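Angiotensin-converting enzyme (Anopheles gambiae, PDB 6S1Z) probably acts as a zinc-dependent peptidyl dipeptidase, removing dipeptides from the carboxyl ends of peptides, and binds the inhibitor fosinoprilat at its zinc site. Local coordinates at residues R322-H327 and K342-V347; H361-L366 and E544-G549; P381-A386 and Y501-Q506. All coordinates share one frame; numbering follows the deposited sequence.

The three contacts illustrate how a mostly helical metallopeptidase gathers distant pieces of chain round one zinc ion. From the N terminus, interaction 1 comes first: it closes the short loop between 322-327 and 342-347, which holds the hairpin of strands 329-332 and 339-342. The chain then enters helix 349-368, where interaction 2 opens; that contact closes only at 544-549, 178 residues on. Interaction 3, joining helix 381-396 to helix 495-514, is nested inside this larger loop. Interactions 2 and 3 touch each other and each supplies a zinc ligand, whereas interaction 1 lies about 25 Å from both, centre to centre, and, like them, touches the bound fosinoprilat.

Interaction 1 of 3, residues R322-H327 and K342-V347; sequences RDLVCH and KQCTRV. With KS8 (fosinoprilat), chain C.
C326 and C344 are joined by a disulfide that ties together the two stretches of chain at the ends of a beta hairpin, strands 329-332 and 339-342, and so shows how one covalent link can close a short loop. The bridge has a negative chi3 of -83°, the left-handed sense, with C326 SG 2.0 Å from C344 SG. C344 places its sulfur beside its own backbone N and anti to the carbonyl carbon (chi1 -63°), which directs it across to C326; the same residue is the centre of an inverse gamma turn, spanned by a weak hydrogen bond from T345 N to Q343 O. L324 adds apolar packing on one side of the bridge, its CD1 lying 4.4 Å from C344 SG. K342 runs past V325, its chain bent at chi3 and chi4, and the two side chains cross obliquely; the modelled approach of the amine to the V325 carbonyl is too short to be trusted. H327, whose bond to CB leads away from 342-347, serves the inhibitor site instead. Its ring stacks with Y486 and meets H487 nearly at right angles, while its edge faces the ligand: H327 CE1 lies 3.4 Å from fosinoprilat O16, close to the ring plane.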
loop_
_atom_site.group_PDB
_atom_site.type_symbol
_atom_site.label_atom_id
_atom_site.label_comp_id
_atom_site.label_asym_id
_atom_site.label_seq_id
_atom_site.Cartn_x
_atom_site.Cartn_y
_atom_site.Cartn_z
ATOM N N ARG A 322 25.618 -2.968 -1.291
ATOM C CA ARG A 322 25.038 -3.975 -0.415
ATOM C C ARG A 322 23.722 -4.483 -0.990
ATOM O O ARG A 322 23.286 -4.033 -2.054
ATOM C CB ARG A 322 24.810 -3.400 0.986
ATOM C CG ARG A 322 23.468 -2.695 1.152
ATOM C CD ARG A 322 23.380 -1.921 2.457
ATOM N NE ARG A 322 24.170 -0.694 2.426
ATOM C CZ ARG A 322 24.064 0.288 3.316
ATOM N NH1 ARG A 322 24.824 1.368 3.207
ATOM N NH2 ARG A 322 23.193 0.197 4.313
ATOM N N ASP A 323 23.087 -5.420 -0.296
ATOM C CA ASP A 323 21.738 -5.862 -0.615
ATOM C C ASP A 323 20.789 -5.325 0.446
ATOM O O ASP A 323 21.042 -5.481 1.645
ATOM C CB ASP A 323 21.660 -7.389 -0.687
ATOM C CG ASP A 323 22.306 -7.947 -1.940
ATOM O OD1 ASP A 323 22.276 -7.260 -2.983
ATOM O OD2 ASP A 323 22.844 -9.073 -1.883
ATOM N N LEU A 324 19.709 -4.684 0.004
ATOM C CA LEU A 324 18.720 -4.140 0.920
ATOM C C LEU A 324 17.346 -4.226 0.272
ATOM O O LEU A 324 17.212 -4.510 -0.921
ATOM C CB LEU A 324 19.039 -2.689 1.307
ATOM C CG LEU A 324 18.831 -1.616 0.233
ATOM C CD1 LEU A 324 18.964 -0.228 0.840
ATOM C CD2 LEU A 324 19.810 -1.792 -0.916
ATOM N N VAL A 325 16.321 -3.967 1.080
ATOM C CA VAL A 325 14.938 -3.975 0.619
ATOM C C VAL A 325 14.582 -2.537 0.255
ATOM O O VAL A 325 14.204 -1.739 1.114
ATOM C CB VAL A 325 13.994 -4.546 1.678
ATOM C CG1 VAL A 325 12.558 -4.539 1.175
ATOM C CG2 VAL A 325 14.420 -5.957 2.065
ATOM N N CYS A 326 14.707 -2.201 -1.033
ATOM C CA CYS A 326 14.396 -0.849 -1.482
ATOM C C CYS A 326 12.919 -0.509 -1.337
ATOM O O CYS A 326 12.562 0.672 -1.400
ATOM C CB CYS A 326 14.809 -0.658 -2.942
ATOM S SG CYS A 326 16.429 0.115 -3.180
ATOM N N HIS A 327 12.057 -1.508 -1.159
ATOM C CA HIS A 327 10.630 -1.253 -1.025
ATOM C C HIS A 327 10.391 -0.254 0.100
ATOM O O HIS A 327 10.635 -0.562 1.272
ATOM C CB HIS A 327 9.864 -2.550 -0.763
ATOM C CG HIS A 327 8.400 -2.452 -1.062
ATOM N ND1 HIS A 327 7.466 -2.102 -0.111
ATOM C CD2 HIS A 327 7.711 -2.648 -2.211
ATOM C CE1 HIS A 327 6.265 -2.092 -0.660
ATOM N NE2 HIS A 327 6.385 -2.420 -1.934
ATOM N N LYS A 342 12.880 4.004 5.243
ATOM C CA LYS A 342 13.832 3.362 4.339
ATOM C C LYS A 342 13.202 3.352 2.949
ATOM O O LYS A 342 12.381 2.485 2.637
ATOM C CB LYS A 342 14.167 1.954 4.822
ATOM C CG LYS A 342 15.112 1.180 3.913
ATOM C CD LYS A 342 15.506 -0.164 4.522
ATOM C CE LYS A 342 14.331 -1.133 4.602
ATOM N NZ LYS A 342 13.822 -1.525 3.259
ATOM N N GLN A 343 13.585 4.322 2.119
ATOM C CA GLN A 343 12.999 4.484 0.792
ATOM C C GLN A 343 14.090 4.857 -0.199
ATOM O O GLN A 343 14.779 5.864 -0.015
ATOM C CB GLN A 343 11.903 5.555 0.806
ATOM C CG GLN A 343 11.376 5.921 -0.570
ATOM C CD GLN A 343 10.206 6.881 -0.507
ATOM O OE1 GLN A 343 9.487 6.940 0.491
ATOM N NE2 GLN A 343 10.012 7.646 -1.576
ATOM N N CYS A 344 14.238 4.049 -1.252
ATOM C CA CYS A 344 15.197 4.326 -2.323
ATOM C C CYS A 344 14.605 5.389 -3.251
ATOM O O CYS A 344 14.222 5.135 -4.395
ATOM C CB CYS A 344 15.540 3.045 -3.073
ATOM S SG CYS A 344 16.370 1.804 -2.047
ATOM N N THR A 345 14.545 6.610 -2.728
ATOM C CA THR A 345 13.834 7.690 -3.397
ATOM C C THR A 345 14.497 8.062 -4.718
ATOM O O THR A 345 15.712 7.932 -4.896
ATOM C CB THR A 345 13.773 8.923 -2.493
ATOM O OG1 THR A 345 13.154 8.578 -1.248
ATOM C CG2 THR A 345 12.982 10.041 -3.156
ATOM N N ARG A 346 13.673 8.532 -5.651
ATOM C CA ARG A 346 14.120 9.076 -6.924
ATOM C C ARG A 346 13.400 10.397 -7.160
ATOM O O ARG A 346 12.453 10.748 -6.450
ATOM C CB ARG A 346 13.861 8.097 -8.077
ATOM C CG ARG A 346 14.655 6.805 -7.975
ATOM C CD ARG A 346 16.064 6.975 -8.516
ATOM N NE ARG A 346 16.068 7.146 -9.966
ATOM C CZ ARG A 346 17.166 7.254 -10.707
ATOM N NH1 ARG A 346 18.365 7.210 -10.140
ATOM N NH2 ARG A 346 17.067 7.407 -12.021
ATOM N N VAL A 347 13.856 11.136 -8.167
ATOM C CA VAL A 347 13.353 12.478 -8.442
ATOM C C VAL A 347 12.260 12.353 -9.497
ATOM O O VAL A 347 12.537 12.291 -10.697
ATOM C CB VAL A 347 14.470 13.423 -8.889
ATOM C CG1 VAL A 347 13.910 14.813 -9.161
ATOM C CG2 VAL A 347 15.565 13.488 -7.833
HETATM C C04 KS8 C . 5.410 -0.640 3.293
HETATM C C05 KS8 C . 4.715 -1.477 4.454
HETATM C C06 KS8 C . 5.562 -2.753 4.856
HETATM C C07 KS8 C . 6.331 -2.556 6.170
HETATM C C08 KS8 C . 7.183 -3.848 6.568
HETATM C C09 KS8 C . 6.583 -4.888 7.268
HETATM C C10 KS8 C . 7.323 -6.009 7.612
HETATM C C11 KS8 C . 8.685 -6.095 7.251
HETATM C C12 KS8 C . 9.278 -5.069 6.558
HETATM C C13 KS8 C . 8.534 -3.935 6.210
HETATM C C14 KS8 C . 4.652 1.187 1.055
HETATM C C15 KS8 C . 3.701 0.269 0.211
HETATM C C18 KS8 C . 3.383 1.944 -1.678
HETATM C C19 KS8 C . 2.089 2.288 -2.500
HETATM C C20 KS8 C . 1.313 0.929 -2.530
HETATM C C21 KS8 C . 2.187 -0.037 -2.067
HETATM C C22 KS8 C . 2.972 -0.675 -3.196
HETATM C C25 KS8 C . 1.272 3.343 -1.869
HETATM C C26 KS8 C . 2.092 4.653 -1.744
HETATM C C27 KS8 C . 2.241 5.427 -3.056
HETATM C C28 KS8 C . 0.881 5.746 -3.643
HETATM C C29 KS8 C . 0.117 4.441 -3.903
HETATM C C30 KS8 C . -0.033 3.592 -2.632
HETATM N N17 KS8 C . 3.152 0.752 -1.105
HETATM O O01 KS8 C . 2.993 0.613 3.116
HETATM O O03 KS8 C . 4.916 2.097 3.677
HETATM O O16 KS8 C . 3.419 -0.814 0.614
HETATM O O23 KS8 C . 3.828 0.004 -3.853
HETATM O O24 KS8 C . 2.785 -1.831 -3.471
HETATM P P02 KS8 C . 4.422 0.868 2.848
#

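Interaction 2 of 3, residues H361-L366 and E544-G549; sequences HIQYYL and EMLALG. With ZN (zinc ion), chain D; KS8 (fosinoprilat), chain C.
Y364 offers one face of its ring to L546, whose CD2 methyl sits almost on the ring normal, 3.4 Å from the centroid of Y364 and 11° off the perpendicular, a compact CH-pi contact. With CG anti to the carbonyl carbon (chi1 -57°), the leucine fork puts CD2 over the ring, while L546 CD1, the branch that continues the extended chain, goes to Q363, 4.2 Å from Q363 CG. Y364 CE1 also meets the backbone of 544-549, 3.3 Å from L546 O, with G549 CA close by. G549, the first residue to leave helical phi/psi after helix 536-548, has positive phi and no side chain to meet the ring. A hydrogen bond between Y364 OH and A379 N restrains the phenol. The axes of the two short helical segments pass 9.1 Å apart at 73°.

One turn before Y364, H361 points to the metal. H361 NE2 binds the zinc ion at 1.9 Å, and fosinoprilat O01 takes another position at 2.2 Å from zinc; H357 and E385 supply the other two ligands. With H357 and E358 on the same helix, this fits the HExxH zinc motif of the gluzincin metallopeptidases, to which the angiotensin-converting enzyme family belongs.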
loop_
_atom_site.group_PDB
_atom_site.type_symbol
_atom_site.label_atom_id
_atom_site.label_comp_id
_atom_site.label_asym_id
_atom_site.label_seq_id
_atom_site.Cartn_x
_atom_site.Cartn_y
_atom_site.Cartn_z
ATOM N N HIS A 361 2.765 7.112 7.941
ATOM C CA HIS A 361 3.057 6.053 8.899
ATOM C C HIS A 361 3.917 6.571 10.045
ATOM O O HIS A 361 3.710 6.193 11.204
ATOM C CB HIS A 361 3.752 4.888 8.195
ATOM C CG HIS A 361 2.854 4.114 7.285
ATOM N ND1 HIS A 361 1.703 3.498 7.727
ATOM C CD2 HIS A 361 2.934 3.852 5.960
ATOM C CE1 HIS A 361 1.112 2.891 6.715
ATOM N NE2 HIS A 361 1.838 3.092 5.630
ATOM N N ILE A 362 4.885 7.437 9.742
ATOM C CA ILE A 362 5.745 7.986 10.783
ATOM C C ILE A 362 4.934 8.850 11.740
ATOM O O ILE A 362 5.046 8.726 12.966
ATOM C CB ILE A 362 6.904 8.781 10.155
ATOM C CG1 ILE A 362 7.801 7.864 9.316
ATOM C CG2 ILE A 362 7.706 9.490 11.234
ATOM C CD1 ILE A 362 8.568 6.821 10.111
ATOM N N GLN A 363 4.104 9.741 11.194
ATOM C CA GLN A 363 3.272 10.599 12.031
ATOM C C GLN A 363 2.437 9.774 13.000
ATOM O O GLN A 363 2.362 10.079 14.195
ATOM C CB GLN A 363 2.369 11.468 11.154
ATOM C CG GLN A 363 1.369 12.299 11.939
ATOM C CD GLN A 363 2.044 13.215 12.937
ATOM O OE1 GLN A 363 1.705 13.222 14.121
ATOM N NE2 GLN A 363 3.007 13.996 12.464
ATOM N N TYR A 364 1.794 8.719 12.492
ATOM C CA TYR A 364 0.943 7.889 13.337
ATOM C C TYR A 364 1.714 7.335 14.528
ATOM O O TYR A 364 1.142 7.155 15.610
ATOM C CB TYR A 364 0.351 6.750 12.508
ATOM C CG TYR A 364 -1.075 6.388 12.859
ATOM C CD1 TYR A 364 -1.571 6.573 14.143
ATOM C CD2 TYR A 364 -1.929 5.860 11.900
ATOM C CE1 TYR A 364 -2.872 6.241 14.462
ATOM C CE2 TYR A 364 -3.232 5.525 12.209
ATOM C CZ TYR A 364 -3.699 5.719 13.490
ATOM O OH TYR A 364 -4.998 5.386 13.803
ATOM N N TYR A 365 3.007 7.056 14.350
ATOM C CA TYR A 365 3.831 6.597 15.463
ATOM C C TYR A 365 3.982 7.688 16.515
ATOM O O TYR A 365 3.815 7.438 17.715
ATOM C CB TYR A 365 5.204 6.164 14.950
ATOM C CG TYR A 365 5.165 5.104 13.871
ATOM C CD1 TYR A 365 4.201 4.106 13.882
ATOM C CD2 TYR A 365 6.099 5.099 12.844
ATOM C CE1 TYR A 365 4.168 3.133 12.899
ATOM C CE2 TYR A 365 6.072 4.135 11.856
ATOM C CZ TYR A 365 5.105 3.153 11.888
ATOM O OH TYR A 365 5.077 2.190 10.906
ATOM N N LEU A 366 4.296 8.909 16.080
ATOM C CA LEU A 366 4.537 10.005 17.007
ATOM C C LEU A 366 3.290 10.382 17.796
ATOM O O LEU A 366 3.406 11.019 18.848
ATOM C CB LEU A 366 5.054 11.224 16.240
ATOM C CG LEU A 366 6.304 10.972 15.392
ATOM C CD1 LEU A 366 6.586 12.141 14.461
ATOM C CD2 LEU A 366 7.504 10.702 16.287
ATOM N N GLU A 544 -6.378 13.927 17.245
ATOM C CA GLU A 544 -7.175 13.211 18.236
ATOM C C GLU A 544 -7.452 11.780 17.794
ATOM O O GLU A 544 -7.358 10.847 18.599
ATOM C CB GLU A 544 -8.487 13.955 18.489
ATOM C CG GLU A 544 -9.315 13.377 19.626
ATOM C CD GLU A 544 -10.658 14.063 19.781
ATOM O OE1 GLU A 544 -10.882 15.097 19.114
ATOM O OE2 GLU A 544 -11.492 13.566 20.566
ATOM N N MET A 545 -7.801 11.585 16.520
ATOM C CA MET A 545 -8.073 10.238 16.031
ATOM C C MET A 545 -6.810 9.387 16.055
ATOM O O MET A 545 -6.819 8.259 16.563
ATOM C CB MET A 545 -8.656 10.298 14.619
ATOM C CG MET A 545 -9.169 8.957 14.114
ATOM S SD MET A 545 -9.892 9.042 12.465
ATOM C CE MET A 545 -8.439 9.406 11.482
ATOM N N LEU A 546 -5.709 9.913 15.513
ATOM C CA LEU A 546 -4.453 9.175 15.538
ATOM C C LEU A 546 -3.972 8.944 16.965
ATOM O O LEU A 546 -3.317 7.933 17.243
ATOM C CB LEU A 546 -3.388 9.926 14.736
ATOM C CG LEU A 546 -3.734 10.220 13.275
ATOM C CD1 LEU A 546 -2.626 11.032 12.623
ATOM C CD2 LEU A 546 -3.982 8.935 12.501
ATOM N N ALA A 547 -4.292 9.862 17.881
ATOM C CA ALA A 547 -3.868 9.703 19.268
ATOM C C ALA A 547 -4.449 8.434 19.881
ATOM O O ALA A 547 -3.780 7.755 20.669
ATOM C CB ALA A 547 -4.281 10.928 20.083
ATOM N N LEU A 548 -5.695 8.100 19.536
ATOM C CA LEU A 548 -6.305 6.886 20.067
ATOM C C LEU A 548 -5.500 5.653 19.680
ATOM O O LEU A 548 -5.267 4.768 20.512
ATOM C CB LEU A 548 -7.743 6.754 19.566
ATOM C CG LEU A 548 -8.758 7.777 20.079
ATOM C CD1 LEU A 548 -10.105 7.566 19.404
ATOM C CD2 LEU A 548 -8.897 7.692 21.590
ATOM N N GLY A 549 -5.063 5.579 18.427
ATOM C CA GLY A 549 -4.399 4.374 17.964
ATOM C C GLY A 549 -5.317 3.182 18.135
ATOM O O GLY A 549 -6.467 3.184 17.681
HETATM ZN ZN ZN D . 1.552 1.915 4.102
HETATM C C04 KS8 C . 5.410 -0.640 3.293
HETATM C C05 KS8 C . 4.715 -1.477 4.454
HETATM C C06 KS8 C . 5.562 -2.753 4.856
HETATM C C07 KS8 C . 6.331 -2.556 6.170
HETATM C C08 KS8 C . 7.183 -3.848 6.568
HETATM C C09 KS8 C . 6.583 -4.888 7.268
HETATM C C10 KS8 C . 7.323 -6.009 7.612
HETATM C C11 KS8 C . 8.685 -6.095 7.251
HETATM C C12 KS8 C . 9.278 -5.069 6.558
HETATM C C13 KS8 C . 8.534 -3.935 6.210
HETATM C C14 KS8 C . 4.652 1.187 1.055
HETATM C C15 KS8 C . 3.701 0.269 0.211
HETATM C C18 KS8 C . 3.383 1.944 -1.678
HETATM C C19 KS8 C . 2.089 2.288 -2.500
HETATM C C20 KS8 C . 1.313 0.929 -2.530
HETATM C C21 KS8 C . 2.187 -0.037 -2.067
HETATM C C22 KS8 C . 2.972 -0.675 -3.196
HETATM C C25 KS8 C . 1.272 3.343 -1.869
HETATM C C26 KS8 C . 2.092 4.653 -1.744
HETATM C C27 KS8 C . 2.241 5.427 -3.056
HETATM C C28 KS8 C . 0.881 5.746 -3.643
HETATM C C29 KS8 C . 0.117 4.441 -3.903
HETATM C C30 KS8 C . -0.033 3.592 -2.632
HETATM N N17 KS8 C . 3.152 0.752 -1.105
HETATM O O01 KS8 C . 2.993 0.613 3.116
HETATM O O03 KS8 C . 4.916 2.097 3.677
HETATM O O16 KS8 C . 3.419 -0.814 0.614
HETATM O O23 KS8 C . 3.828 0.004 -3.853
HETATM O O24 KS8 C . 2.785 -1.831 -3.471
HETATM P P02 KS8 C . 4.422 0.868 2.848
#

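Interaction 3 of 3, residues P381-A386 and Y501-Q506; sequences PGFHEA and YVIQFQ. With ZN (zinc ion), chain D; KS8 (fosinoprilat), chain C.
F383 receives the CD1 methyl of I503 over one face of its ring, and the same ring meets that of F507. In helix 495-514, Y501 has the amide oxygen OE1 of Q504 over the centre of one face, 4.3 Å above the plane, while fosinoprilat C30 lies at its edge, near the plane. Beyond the ring, Y501 OH approaches fosinoprilat C29 at 3.2 Å, bringing this helix to the cyclohexyl end of the inhibitor.

The helix-helix contact itself is carried by G382, A386 and the branched side chain of I503. I503 holds CG1 between its backbone N and carbonyl carbon (chi1 67°), and from there CD1 extends onto helix 381-396, where it lies 3.5 Å from G382 C. G382 has no side chain, so the isoleucine methyl can settle against its backbone. A386 fills the next place: its CB is 3.8 Å from I503 CG1 and 4.0 Å from Q504 CB. Q504 turns its amide along its own helix, where NE2 is hydrogen-bonded to S500 OG. The segment axes approach to 8.7 Å and cross at 66°, a spacing consistent with glycine and alanine at the interface.

E385, next to A386, carries its carboxylate away from this packing to the metal. Its chain bends at chi2 (-60°), and E385 OE2 binds the zinc ion at 2.0 Å while OE1 stays at 3.4 Å, so the carboxylate coordinates through one oxygen. R496 and Y497 of helix 495-514 also touch E385. A glutamate from a following helix, joining the two histidines of an HExxH helix, is the third protein zinc ligand characteristic of gluzincin peptidases.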
loop_
_atom_site.group_PDB
_atom_site.type_symbol
_atom_site.label_atom_id
_atom_site.label_comp_id
_atom_site.label_asym_id
_atom_site.label_seq_id
_atom_site.Cartn_x
_atom_site.Cartn_y
_atom_site.Cartn_z
ATOM N N PRO A 381 -5.621 -1.672 10.307
ATOM C CA PRO A 381 -4.606 -1.519 9.253
ATOM C C PRO A 381 -4.958 -0.476 8.206
ATOM O O PRO A 381 -4.052 0.089 7.581
ATOM C CB PRO A 381 -4.527 -2.927 8.647
ATOM C CG PRO A 381 -4.936 -3.831 9.753
ATOM C CD PRO A 381 -5.989 -3.083 10.516
ATOM N N GLY A 382 -6.245 -0.195 7.999
ATOM C CA GLY A 382 -6.626 0.784 6.993
ATOM C C GLY A 382 -6.214 2.195 7.367
ATOM O O GLY A 382 -5.675 2.938 6.541
ATOM N N PHE A 383 -6.473 2.590 8.617
ATOM C CA PHE A 383 -6.109 3.930 9.066
ATOM C C PHE A 383 -4.642 4.221 8.781
ATOM O O PHE A 383 -4.299 5.267 8.218
ATOM C CB PHE A 383 -6.396 4.079 10.562
ATOM C CG PHE A 383 -7.857 4.175 10.899
ATOM C CD1 PHE A 383 -8.640 3.038 10.983
ATOM C CD2 PHE A 383 -8.446 5.406 11.144
ATOM C CE1 PHE A 383 -9.983 3.123 11.298
ATOM C CE2 PHE A 383 -9.788 5.496 11.461
ATOM C CZ PHE A 383 -10.557 4.354 11.537
ATOM N N HIS A 384 -3.761 3.292 9.158
ATOM C CA HIS A 384 -2.325 3.505 9.022
ATOM C C HIS A 384 -1.958 3.897 7.596
ATOM O O HIS A 384 -1.341 4.943 7.360
ATOM C CB HIS A 384 -1.577 2.238 9.442
ATOM C CG HIS A 384 -0.544 2.468 10.501
ATOM N ND1 HIS A 384 0.267 3.582 10.522
ATOM C CD2 HIS A 384 -0.194 1.728 11.580
ATOM C CE1 HIS A 384 1.077 3.514 11.563
ATOM N NE2 HIS A 384 0.816 2.400 12.223
ATOM N N GLU A 385 -2.339 3.062 6.626
ATOM C CA GLU A 385 -1.996 3.340 5.237
ATOM C C GLU A 385 -2.667 4.615 4.744
ATOM O O GLU A 385 -2.123 5.310 3.877
ATOM C CB GLU A 385 -2.407 2.170 4.340
ATOM C CG GLU A 385 -2.145 0.778 4.905
ATOM C CD GLU A 385 -0.681 0.517 5.204
ATOM O OE1 GLU A 385 -0.348 0.278 6.384
ATOM O OE2 GLU A 385 0.136 0.550 4.260
ATOM N N ALA A 386 -3.842 4.938 5.285
ATOM C CA ALA A 386 -4.639 6.031 4.741
ATOM C C ALA A 386 -4.023 7.387 5.059
ATOM O O ALA A 386 -4.062 8.298 4.224
ATOM C CB ALA A 386 -6.066 5.956 5.284
ATOM N N TYR A 501 -7.956 3.354 0.606
ATOM C CA TYR A 501 -8.518 4.078 -0.530
ATOM C C TYR A 501 -10.025 4.264 -0.429
ATOM O O TYR A 501 -10.601 4.959 -1.275
ATOM C CB TYR A 501 -8.163 3.353 -1.829
ATOM C CG TYR A 501 -6.807 3.736 -2.370
ATOM C CD1 TYR A 501 -5.649 3.477 -1.648
ATOM C CD2 TYR A 501 -6.681 4.360 -3.603
ATOM C CE1 TYR A 501 -4.407 3.831 -2.138
ATOM C CE2 TYR A 501 -5.446 4.715 -4.101
ATOM C CZ TYR A 501 -4.313 4.449 -3.366
ATOM O OH TYR A 501 -3.082 4.804 -3.865
ATOM N N VAL A 502 -10.671 3.669 0.565
ATOM C CA VAL A 502 -12.079 3.921 0.849
ATOM C C VAL A 502 -12.241 4.954 1.955
ATOM O O VAL A 502 -12.994 5.918 1.810
ATOM C CB VAL A 502 -12.795 2.600 1.212
ATOM C CG1 VAL A 502 -14.239 2.865 1.623
ATOM C CG2 VAL A 502 -12.739 1.628 0.045
ATOM N N ILE A 503 -11.530 4.771 3.068
ATOM C CA ILE A 503 -11.670 5.687 4.194
ATOM C C ILE A 503 -10.911 6.983 3.947
ATOM O O ILE A 503 -11.337 8.049 4.406
ATOM C CB ILE A 503 -11.205 5.014 5.498
ATOM C CG1 ILE A 503 -9.693 4.763 5.472
ATOM C CG2 ILE A 503 -11.963 3.712 5.720
ATOM C CD1 ILE A 503 -9.169 4.032 6.696
ATOM N N GLN A 504 -9.786 6.929 3.227
ATOM C CA GLN A 504 -8.997 8.136 3.006
ATOM C C GLN A 504 -9.814 9.235 2.344
ATOM O O GLN A 504 -9.461 10.413 2.463
ATOM C CB GLN A 504 -7.757 7.821 2.163
ATOM C CG GLN A 504 -8.022 7.597 0.680
ATOM C CD GLN A 504 -6.750 7.293 -0.090
ATOM O OE1 GLN A 504 -6.453 7.931 -1.100
ATOM N NE2 GLN A 504 -5.990 6.312 0.384
ATOM N N PHE A 505 -10.895 8.878 1.649
ATOM C CA PHE A 505 -11.800 9.885 1.108
ATOM C C PHE A 505 -12.814 10.344 2.147
ATOM O O PHE A 505 -13.253 11.498 2.109
ATOM C CB PHE A 505 -12.510 9.340 -0.131
ATOM C CG PHE A 505 -11.596 9.132 -1.304
ATOM C CD1 PHE A 505 -11.332 10.167 -2.186
ATOM C CD2 PHE A 505 -10.992 7.905 -1.520
ATOM C CE1 PHE A 505 -10.488 9.979 -3.264
ATOM C CE2 PHE A 505 -10.148 7.711 -2.597
ATOM C CZ PHE A 505 -9.895 8.750 -3.469
ATOM N N GLN A 506 -13.195 9.467 3.078
ATOM C CA GLN A 506 -14.025 9.895 4.200
ATOM C C GLN A 506 -13.259 10.859 5.097
ATOM O O GLN A 506 -13.766 11.927 5.456
ATOM C CB GLN A 506 -14.502 8.684 5.000
ATOM C CG GLN A 506 -15.413 7.743 4.234
ATOM C CD GLN A 506 -16.008 6.668 5.120
ATOM O OE1 GLN A 506 -15.790 5.477 4.904
ATOM N NE2 GLN A 506 -16.769 7.084 6.126
HETATM ZN ZN ZN D . 1.552 1.915 4.102
HETATM C C04 KS8 C . 5.410 -0.640 3.293
HETATM C C05 KS8 C . 4.715 -1.477 4.454
HETATM C C06 KS8 C . 5.562 -2.753 4.856
HETATM C C07 KS8 C . 6.331 -2.556 6.170
HETATM C C08 KS8 C . 7.183 -3.848 6.568
HETATM C C09 KS8 C . 6.583 -4.888 7.268
HETATM C C10 KS8 C . 7.323 -6.009 7.612
HETATM C C11 KS8 C . 8.685 -6.095 7.251
HETATM C C12 KS8 C . 9.278 -5.069 6.558
HETATM C C13 KS8 C . 8.534 -3.935 6.210
HETATM C C14 KS8 C . 4.652 1.187 1.055
HETATM C C15 KS8 C . 3.701 0.269 0.211
HETATM C C18 KS8 C . 3.383 1.944 -1.678
HETATM C C19 KS8 C . 2.089 2.288 -2.500
HETATM C C20 KS8 C . 1.313 0.929 -2.530
HETATM C C21 KS8 C . 2.187 -0.037 -2.067
HETATM C C22 KS8 C . 2.972 -0.675 -3.196
HETATM C C25 KS8 C . 1.272 3.343 -1.869
HETATM C C26 KS8 C . 2.092 4.653 -1.744
HETATM C C27 KS8 C . 2.241 5.427 -3.056
HETATM C C28 KS8 C . 0.881 5.746 -3.643
HETATM C C29 KS8 C . 0.117 4.441 -3.903
HETATM C C30 KS8 C . -0.033 3.592 -2.632
HETATM N N17 KS8 C . 3.152 0.752 -1.105
HETATM O O01 KS8 C . 2.993 0.613 3.116
HETATM O O03 KS8 C . 4.916 2.097 3.677
HETATM O O16 KS8 C . 3.419 -0.814 0.614
HETATM O O23 KS8 C . 3.828 0.004 -3.853
HETATM O O24 KS8 C . 2.785 -1.831 -3.471
HETATM P P02 KS8 C . 4.422 0.868 2.848
#